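Long-range contact in probable transcriptional regulatory protein, Rv1404 (Mycobacterium tuberculosis, PDB 2NYX), which probably binds DNA as a transcription regulator of the MarR family, through a winged helix-turn-helix domain: residues F48-L62 with E100-V113. Numbering follows the deposited sequence.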
loop_
_atom_site.group_PDB
_atom_site.type_symbol
_atom_site.label_atom_id
_atom_site.label_comp_id
_atom_site.label_asym_id
_atom_site.label_seq_id
_atom_site.Cartn_x
_atom_site.Cartn_y
_atom_site.Cartn_z
ATOM N N PHE B 48 -2.821 -9.115 -0.631
ATOM C CA PHE B 48 -2.215 -9.132 0.695
ATOM C C PHE B 48 -3.138 -8.582 1.784
ATOM O O PHE B 48 -3.184 -9.123 2.888
ATOM C CB PHE B 48 -0.855 -8.439 0.730
ATOM C CG PHE B 48 -0.169 -8.587 2.050
ATOM C CD1 PHE B 48 0.389 -9.807 2.419
ATOM C CD2 PHE B 48 -0.149 -7.538 2.960
ATOM C CE1 PHE B 48 0.992 -9.963 3.656
ATOM C CE2 PHE B 48 0.456 -7.686 4.202
ATOM C CZ PHE B 48 1.025 -8.896 4.552
ATOM N N ARG B 49 -3.874 -7.518 1.472
ATOM C CA ARG B 49 -4.855 -6.959 2.395
ATOM C C ARG B 49 -5.926 -7.999 2.790
ATOM O O ARG B 49 -6.268 -8.133 3.970
ATOM C CB ARG B 49 -5.477 -5.679 1.812
ATOM C CG ARG B 49 -6.495 -4.995 2.712
ATOM C CD ARG B 49 -5.885 -4.630 4.061
ATOM N NE ARG B 49 -6.887 -4.271 5.060
ATOM C CZ ARG B 49 -6.595 -3.923 6.312
ATOM N NH1 ARG B 49 -5.334 -3.866 6.712
ATOM N NH2 ARG B 49 -7.556 -3.620 7.165
ATOM N N THR B 50 -6.430 -8.738 1.804
ATOM C CA THR B 50 -7.336 -9.874 2.033
ATOM C C THR B 50 -6.803 -10.794 3.125
ATOM O O THR B 50 -7.545 -11.217 4.014
ATOM C CB THR B 50 -7.539 -10.693 0.737
ATOM O OG1 THR B 50 -8.096 -9.850 -0.264
ATOM C CG2 THR B 50 -8.474 -11.865 0.948
ATOM N N LEU B 51 -5.515 -11.108 3.057
ATOM C CA LEU B 51 -4.912 -12.014 4.036
ATOM C C LEU B 51 -4.897 -11.406 5.436
ATOM O O LEU B 51 -5.181 -12.092 6.402
ATOM C CB LEU B 51 -3.503 -12.440 3.612
ATOM C CG LEU B 51 -3.306 -13.137 2.265
ATOM C CD1 LEU B 51 -1.866 -13.516 2.104
ATOM C CD2 LEU B 51 -4.179 -14.351 2.157
ATOM N N VAL B 52 -4.596 -10.115 5.531
ATOM C CA VAL B 52 -4.541 -9.432 6.815
ATOM C C VAL B 52 -5.923 -9.338 7.431
ATOM O O VAL B 52 -6.090 -9.562 8.635
ATOM C CB VAL B 52 -3.903 -8.024 6.699
ATOM C CG1 VAL B 52 -3.986 -7.282 8.034
ATOM C CG2 VAL B 52 -2.458 -8.151 6.238
ATOM N N ILE B 53 -6.916 -9.022 6.609
ATOM C CA ILE B 53 -8.300 -8.997 7.078
ATOM C C ILE B 53 -8.674 -10.370 7.642
ATOM O O ILE B 53 -9.317 -10.462 8.695
ATOM C CB ILE B 53 -9.274 -8.530 5.979
ATOM C CG1 ILE B 53 -8.845 -7.157 5.455
ATOM C CG2 ILE B 53 -10.691 -8.436 6.515
ATOM C CD1 ILE B 53 -9.814 -6.522 4.476
ATOM N N LEU B 54 -8.226 -11.431 6.977
ATOM C CA LEU B 54 -8.549 -12.782 7.435
ATOM C C LEU B 54 -7.872 -13.174 8.757
ATOM O O LEU B 54 -8.482 -13.882 9.574
ATOM C CB LEU B 54 -8.367 -13.833 6.327
ATOM C CG LEU B 54 -9.444 -13.790 5.233
ATOM C CD1 LEU B 54 -9.154 -14.786 4.127
ATOM C CD2 LEU B 54 -10.840 -14.034 5.804
ATOM N N SER B 55 -6.649 -12.693 8.991
ATOM C CA SER B 55 -5.999 -12.962 10.281
ATOM C C SER B 55 -6.638 -12.169 11.415
ATOM O O SER B 55 -6.732 -12.660 12.544
ATOM C CB SER B 55 -4.493 -12.723 10.230
ATOM O OG SER B 55 -4.215 -11.349 10.218
ATOM N N ASN B 56 -7.100 -10.957 11.101
ATOM C CA ASN B 56 -7.845 -10.121 12.048
ATOM C C ASN B 56 -9.307 -10.485 12.281
ATOM O O ASN B 56 -9.800 -10.345 13.394
ATOM C CB ASN B 56 -7.769 -8.656 11.630
ATOM C CG ASN B 56 -6.415 -8.064 11.865
ATOM O OD1 ASN B 56 -5.633 -8.585 12.662
ATOM N ND2 ASN B 56 -6.116 -6.970 11.175
ATOM N N HIS B 57 -10.013 -10.928 11.246
ATOM C CA HIS B 57 -11.456 -11.159 11.413
ATOM C C HIS B 57 -11.871 -12.617 11.568
ATOM O O HIS B 57 -12.992 -12.904 11.993
ATOM C CB HIS B 57 -12.266 -10.448 10.330
ATOM C CG HIS B 57 -12.165 -8.962 10.411
ATOM N ND1 HIS B 57 -13.096 -8.191 11.067
ATOM C CD2 HIS B 57 -11.214 -8.109 9.968
ATOM C CE1 HIS B 57 -12.735 -6.922 11.003
ATOM N NE2 HIS B 57 -11.596 -6.847 10.340
ATOM N N GLY B 58 -10.952 -13.525 11.265
ATOM C CA GLY B 58 -11.237 -14.943 11.330
ATOM C C GLY B 58 -11.888 -15.332 10.030
ATOM O O GLY B 58 -11.741 -14.615 9.039
ATOM N N PRO B 59 -12.580 -16.487 10.007
ATOM C CA PRO B 59 -13.350 -16.856 8.832
ATOM C C PRO B 59 -14.566 -15.959 8.675
ATOM O O PRO B 59 -15.298 -15.734 9.640
ATOM C CB PRO B 59 -13.759 -18.309 9.119
ATOM C CG PRO B 59 -12.820 -18.755 10.189
ATOM C CD PRO B 59 -12.641 -17.539 11.026
ATOM N N ILE B 60 -14.732 -15.428 7.465
ATOM C CA ILE B 60 -15.861 -14.581 7.078
ATOM C C ILE B 60 -16.261 -14.889 5.643
ATOM O O ILE B 60 -15.461 -15.431 4.869
ATOM C CB ILE B 60 -15.537 -13.083 7.150
ATOM C CG1 ILE B 60 -14.257 -12.763 6.362
ATOM C CG2 ILE B 60 -15.491 -12.612 8.580
ATOM C CD1 ILE B 60 -13.958 -11.273 6.214
ATOM N N ASN B 61 -17.496 -14.535 5.290
ATOM C CA ASN B 61 -18.011 -14.793 3.957
ATOM C C ASN B 61 -17.561 -13.719 2.970
ATOM O O ASN B 61 -16.976 -12.717 3.372
ATOM C CB ASN B 61 -19.538 -14.973 3.983
ATOM C CG ASN B 61 -20.294 -13.680 4.213
ATOM O OD1 ASN B 61 -19.716 -12.624 4.470
ATOM N ND2 ASN B 61 -21.607 -13.761 4.099
ATOM N N LEU B 62 -17.815 -13.944 1.685
ATOM C CA LEU B 62 -17.403 -13.012 0.640
ATOM C C LEU B 62 -17.985 -11.605 0.764
ATOM O O LEU B 62 -17.273 -10.633 0.535
ATOM C CB LEU B 62 -17.681 -13.590 -0.750
ATOM C CG LEU B 62 -16.508 -14.221 -1.516
ATOM C CD1 LEU B 62 -15.529 -15.011 -0.602
ATOM C CD2 LEU B 62 -17.040 -15.109 -2.664
ATOM N N GLU B 100 -23.740 -19.989 1.570
ATOM C CA GLU B 100 -22.451 -19.346 1.269
ATOM C C GLU B 100 -21.300 -20.013 2.034
ATOM O O GLU B 100 -21.453 -20.416 3.184
ATOM C CB GLU B 100 -22.467 -17.812 1.460
ATOM C CG GLU B 100 -22.270 -17.307 2.894
ATOM C CD GLU B 100 -23.562 -16.837 3.564
ATOM O OE1 GLU B 100 -24.671 -17.148 3.059
ATOM O OE2 GLU B 100 -23.463 -16.145 4.605
ATOM N N LEU B 101 -20.164 -20.152 1.362
ATOM C CA LEU B 101 -18.953 -20.650 1.986
ATOM C C LEU B 101 -18.170 -19.513 2.644
ATOM O O LEU B 101 -18.241 -18.358 2.212
ATOM C CB LEU B 101 -18.092 -21.396 0.960
ATOM C CG LEU B 101 -18.216 -22.928 0.883
ATOM C CD1 LEU B 101 -19.631 -23.443 1.134
ATOM C CD2 LEU B 101 -17.691 -23.430 -0.451
ATOM N N LEU B 102 -17.446 -19.850 3.708
ATOM C CA LEU B 102 -16.584 -18.902 4.403
ATOM C C LEU B 102 -15.161 -18.964 3.860
ATOM O O LEU B 102 -14.743 -19.982 3.341
ATOM C CB LEU B 102 -16.597 -19.185 5.907
ATOM C CG LEU B 102 -17.480 -18.329 6.815
ATOM C CD1 LEU B 102 -18.834 -18.041 6.209
ATOM C CD2 LEU B 102 -17.638 -18.992 8.171
ATOM N N ALA B 103 -14.432 -17.860 3.963
ATOM C CA ALA B 103 -13.014 -17.815 3.596
ATOM C C ALA B 103 -12.138 -17.719 4.844
ATOM O O ALA B 103 -12.423 -16.947 5.753
ATOM C CB ALA B 103 -12.743 -16.633 2.674
ATOM N N ALA B 104 -11.062 -18.488 4.882
ATOM C CA ALA B 104 -10.160 -18.464 6.033
ATOM C C ALA B 104 -8.721 -18.716 5.628
ATOM O O ALA B 104 -8.455 -19.287 4.570
ATOM C CB ALA B 104 -10.598 -19.475 7.102
ATOM N N LEU B 105 -7.798 -18.285 6.481
ATOM C CA LEU B 105 -6.382 -18.473 6.221
ATOM C C LEU B 105 -5.927 -19.911 6.379
ATOM O O LEU B 105 -6.409 -20.666 7.214
ATOM C CB LEU B 105 -5.523 -17.578 7.115
ATOM C CG LEU B 105 -5.382 -16.105 6.742
ATOM C CD1 LEU B 105 -4.538 -15.393 7.777
ATOM C CD2 LEU B 105 -4.784 -15.938 5.338
ATOM N N THR B 106 -4.964 -20.243 5.545
ATOM C CA THR B 106 -4.217 -21.464 5.580
ATOM C C THR B 106 -2.944 -21.215 6.396
ATOM O O THR B 106 -2.571 -20.067 6.625
ATOM C CB THR B 106 -3.923 -21.826 4.129
ATOM O OG1 THR B 106 -4.663 -23.000 3.774
ATOM C CG2 THR B 106 -2.473 -22.044 3.893
ATOM N N LYS B 107 -2.286 -22.275 6.857
ATOM C CA LYS B 107 -1.038 -22.125 7.623
ATOM C C LYS B 107 -0.024 -21.254 6.869
ATOM O O LYS B 107 0.557 -20.325 7.429
ATOM C CB LYS B 107 -0.419 -23.486 7.942
ATOM C CG LYS B 107 0.289 -23.565 9.302
ATOM C CD LYS B 107 1.269 -22.401 9.563
ATOM C CE LYS B 107 1.383 -22.054 11.064
ATOM N NZ LYS B 107 0.115 -21.535 11.695
ATOM N N ARG B 108 0.173 -21.584 5.598
ATOM C CA ARG B 108 1.049 -20.866 4.694
ATOM C C ARG B 108 0.592 -19.429 4.539
ATOM O O ARG B 108 1.417 -18.527 4.508
ATOM C CB ARG B 108 1.084 -21.593 3.353
ATOM C CG ARG B 108 1.541 -20.781 2.176
ATOM C CD ARG B 108 2.420 -21.615 1.277
ATOM N NE ARG B 108 2.028 -21.505 -0.123
ATOM C CZ ARG B 108 1.895 -22.541 -0.947
ATOM N NH1 ARG B 108 2.143 -23.779 -0.519
ATOM N NH2 ARG B 108 1.530 -22.337 -2.212
ATOM N N GLY B 109 -0.719 -19.220 4.456
ATOM C CA GLY B 109 -1.299 -17.886 4.501
ATOM C C GLY B 109 -0.847 -17.094 5.718
ATOM O O GLY B 109 -0.430 -15.946 5.590
ATOM N N ARG B 110 -0.914 -17.713 6.896
ATOM C CA ARG B 110 -0.545 -17.042 8.151
ATOM C C ARG B 110 0.947 -16.735 8.204
ATOM O O ARG B 110 1.347 -15.687 8.729
ATOM C CB ARG B 110 -0.965 -17.856 9.382
ATOM C CG ARG B 110 -2.337 -18.500 9.270
ATOM C CD ARG B 110 -2.754 -19.249 10.541
ATOM N NE ARG B 110 -3.770 -18.479 11.249
ATOM C CZ ARG B 110 -5.060 -18.810 11.331
ATOM N NH1 ARG B 110 -5.516 -19.938 10.787
ATOM N NH2 ARG B 110 -5.897 -18.019 11.989
ATOM N N ASP B 111 1.759 -17.642 7.661
ATOM C CA ASP B 111 3.202 -17.431 7.550
ATOM C C ASP B 111 3.528 -16.241 6.662
ATOM O O ASP B 111 4.367 -15.421 7.015
ATOM C CB ASP B 111 3.894 -18.677 7.014
ATOM C CG ASP B 111 3.881 -19.818 8.008
ATOM O OD1 ASP B 111 3.892 -19.547 9.240
ATOM O OD2 ASP B 111 3.863 -20.992 7.559
ATOM N N VAL B 112 2.855 -16.149 5.520
ATOM C CA VAL B 112 3.009 -15.012 4.620
ATOM C C VAL B 112 2.753 -13.687 5.346
ATOM O O VAL B 112 3.607 -12.800 5.325
ATOM C CB VAL B 112 2.133 -15.170 3.357
ATOM C CG1 VAL B 112 1.900 -13.838 2.658
ATOM C CG2 VAL B 112 2.780 -16.152 2.406
ATOM N N VAL B 113 1.600 -13.579 6.009
ATOM C CA VAL B 113 1.245 -12.396 6.777
ATOM C C VAL B 113 2.278 -12.109 7.868
ATOM O O VAL B 113 2.681 -10.972 8.054
ATOM C CB VAL B 113 -0.179 -12.515 7.411
ATOM C CG1 VAL B 113 -0.449 -11.351 8.374
ATOM C CG2 VAL B 113 -1.263 -12.546 6.337
HETATM O O HOH W 1 -8.562 -17.177 8.900
HETATM O O HOH W 2 -19.558 -16.176 0.922
#
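The ring of Phe-48 turns its edge to Val-112, whose CG1 lies near the ring plane, 4.1 Å from Phe-48 CE1, while the backbone of Val-113 approaches the same corner obliquely. The ring reaches there because CG lies anti to the backbone N (chi1 -174°). The amide of Asn-61 and the carboxylate of Glu-100, planes 44° apart, meet through a bent hydrogen bond: ND2 of Asn-61 comes from above the carboxylate plane to OE2 of Glu-100, 3.1 Å away. The amide oxygen OD1 bonds with Thr-64 OG1, and the side chain also caps a backbone N at the start of helix 62-69. Beside the ring, Val-113 is a knob among Phe-48, Leu-51, Val-52 and Ser-55; its CG2 packs 3.5 Å from Leu-51 CB. Leu-105 crosses Leu-51 at about a right angle, CD2 to CD2 3.6 Å, and its CD1 rests on CB of the small, partly exposed Ser-55. Gly-58 leaves the helix with positive phi, a conformation glycine adopts easily; beyond it Ile-60 and Ala-103 form an antiparallel hydrogen-bonded pair, Ile-60 N to Ala-103 O 3.3 Å and Ala-103 N to Ile-60 O 2.8 Å. Apolar packing thus sets helix 48-57 across helix 107-113, while these two bonds join the short, weakly bonded strand 60-61 to strand 102-105 of the wing.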